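Local coordinates for protein diol-dehydratase (Roseburia inulinivorans, PDB 5I2A) that probably catalyses the B12-independent dehydration of 1,2-propanediol as a glycyl radical enzyme of the pyruvate formate lyase-like family, at residues Gln499-Ile504 with Thr675-Thr680. Sequence-based numbering, arbitrary orientation.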
# COMPACT_ATOMS: atom_id res chain seq x y z
N GLN A 499 -9.75 -18.67 -28.09
CA GLN A 499 -8.38 -18.88 -27.65
C GLN A 499 -7.70 -17.53 -27.42
O GLN A 499 -6.92 -17.37 -26.49
CB GLN A 499 -7.58 -19.69 -28.67
CG GLN A 499 -7.96 -21.16 -28.75
CD GLN A 499 -7.53 -21.92 -27.52
OE1 GLN A 499 -6.76 -21.42 -26.69
NE2 GLN A 499 -8.02 -23.13 -27.40
N MET A 500 -7.99 -16.57 -28.29
CA MET A 500 -7.41 -15.25 -28.18
C MET A 500 -7.91 -14.56 -26.91
O MET A 500 -7.12 -14.07 -26.13
CB MET A 500 -7.74 -14.41 -29.41
CG MET A 500 -6.96 -14.85 -30.65
SD MET A 500 -5.24 -14.27 -30.60
CE MET A 500 -5.47 -12.55 -31.04
N LEU A 501 -9.23 -14.55 -26.72
CA LEU A 501 -9.85 -13.85 -25.60
C LEU A 501 -9.35 -14.40 -24.26
O LEU A 501 -9.00 -13.63 -23.37
CB LEU A 501 -11.37 -13.94 -25.68
CG LEU A 501 -12.15 -13.12 -24.64
CD1 LEU A 501 -11.77 -11.65 -24.69
CD2 LEU A 501 -13.65 -13.29 -24.84
N TYR A 502 -9.31 -15.72 -24.14
CA TYR A 502 -8.83 -16.34 -22.91
C TYR A 502 -7.41 -15.88 -22.55
O TYR A 502 -7.14 -15.48 -21.41
CB TYR A 502 -8.86 -17.86 -23.03
CG TYR A 502 -8.39 -18.58 -21.78
CD1 TYR A 502 -9.20 -18.66 -20.66
CD2 TYR A 502 -7.14 -19.18 -21.73
CE1 TYR A 502 -8.78 -19.32 -19.52
CE2 TYR A 502 -6.71 -19.85 -20.59
CZ TYR A 502 -7.53 -19.91 -19.49
OH TYR A 502 -7.12 -20.58 -18.36
N ASN A 503 -6.52 -15.94 -23.53
CA ASN A 503 -5.12 -15.62 -23.27
C ASN A 503 -4.85 -14.12 -23.16
O ASN A 503 -3.95 -13.71 -22.44
CB ASN A 503 -4.25 -16.27 -24.33
CG ASN A 503 -4.06 -17.73 -24.05
OD1 ASN A 503 -3.33 -18.10 -23.13
ND2 ASN A 503 -4.76 -18.58 -24.80
N ILE A 504 -5.65 -13.31 -23.84
CA ILE A 504 -5.56 -11.87 -23.66
C ILE A 504 -5.87 -11.48 -22.21
O ILE A 504 -5.19 -10.66 -21.61
CB ILE A 504 -6.51 -11.12 -24.61
CG1 ILE A 504 -5.95 -11.16 -26.03
CG2 ILE A 504 -6.69 -9.67 -24.17
CD1 ILE A 504 -6.99 -10.76 -27.08
N THR A 675 -7.51 -6.38 -30.83
CA THR A 675 -7.66 -4.97 -30.47
C THR A 675 -9.00 -4.63 -29.81
O THR A 675 -9.05 -3.73 -28.99
CB THR A 675 -7.48 -4.06 -31.70
OG1 THR A 675 -8.45 -4.39 -32.70
CG2 THR A 675 -6.06 -4.21 -32.28
N ARG A 676 -10.07 -5.32 -30.16
CA ARG A 676 -11.36 -4.99 -29.57
C ARG A 676 -11.50 -5.46 -28.13
O ARG A 676 -11.95 -4.69 -27.29
CB ARG A 676 -12.50 -5.53 -30.42
CG ARG A 676 -13.37 -4.42 -30.95
CD ARG A 676 -14.44 -4.92 -31.88
NE ARG A 676 -14.65 -3.95 -32.95
CZ ARG A 676 -14.96 -4.29 -34.19
NH1 ARG A 676 -15.10 -5.57 -34.51
NH2 ARG A 676 -15.15 -3.35 -35.10
N PRO A 677 -11.13 -6.72 -27.83
CA PRO A 677 -11.22 -7.09 -26.42
C PRO A 677 -10.34 -6.21 -25.52
O PRO A 677 -10.77 -5.82 -24.43
CB PRO A 677 -10.73 -8.54 -26.41
CG PRO A 677 -11.05 -9.05 -27.77
CD PRO A 677 -10.77 -7.87 -28.68
N LEU A 678 -9.15 -5.87 -25.99
CA LEU A 678 -8.22 -5.14 -25.13
C LEU A 678 -8.78 -3.80 -24.65
O LEU A 678 -8.57 -3.45 -23.49
CB LEU A 678 -6.89 -4.93 -25.84
CG LEU A 678 -5.90 -6.05 -25.53
CD1 LEU A 678 -4.73 -5.94 -26.48
CD2 LEU A 678 -5.43 -6.01 -24.06
N GLU A 679 -9.50 -3.07 -25.51
CA GLU A 679 -9.97 -1.73 -25.12
C GLU A 679 -11.04 -1.78 -24.02
O GLU A 679 -11.43 -0.74 -23.52
CB GLU A 679 -10.52 -0.96 -26.33
CG GLU A 679 -11.83 -1.53 -26.90
CD GLU A 679 -12.41 -0.71 -28.06
OE1 GLU A 679 -13.46 -1.12 -28.59
OE2 GLU A 679 -11.84 0.33 -28.43
N THR A 680 -11.48 -2.97 -23.63
CA THR A 680 -12.48 -3.10 -22.57
C THR A 680 -11.86 -3.33 -21.18
O THR A 680 -12.56 -3.24 -20.19
CB THR A 680 -13.48 -4.27 -22.84
OG1 THR A 680 -12.82 -5.52 -22.63
CG2 THR A 680 -14.03 -4.22 -24.28
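Pro677 meets Leu501 and Ile504 in an apolar helix-helix contact of the pyruvate formate lyase-like fold, joining the C-terminal end of helix 661-678 to the middle of helix 489-521. No hydrogen bond crosses it; 172 Å² is buried, and every close contact is between apolar side chains. Along 675-680, Pro677 comes first: its ring nitrogen carries no hydrogen, so the helix kinks there, and its CB is directed toward helix 489-521. That CB lies 3.7 Å from Leu501 CD1, with CG of the ring 4.1 Å from the same methyl. With CG anti to the backbone N (chi1 -174°) and chi2 at 56°, the CD1 branch of Leu501 is the one brought to the proline. Ile504 CD1 approaches Pro677 CB less closely, at 4.4 Å. Leu678 follows, its branched end meeting Ile504: CG2 of Ile504 is 3.9 Å from both Leu678 CG and CD2. Ile504 also touches Phe456 of strand 454-457, which links the contact to a strand of a mixed sheet. Glu679 turns to a salt bridge with Arg423. Finally Thr680 closes a turn back onto Pro677, whose O accepts from Thr680 N at 3.0 Å and, in its carbonyl plane, from Thr680 OG1 at 2.7 Å.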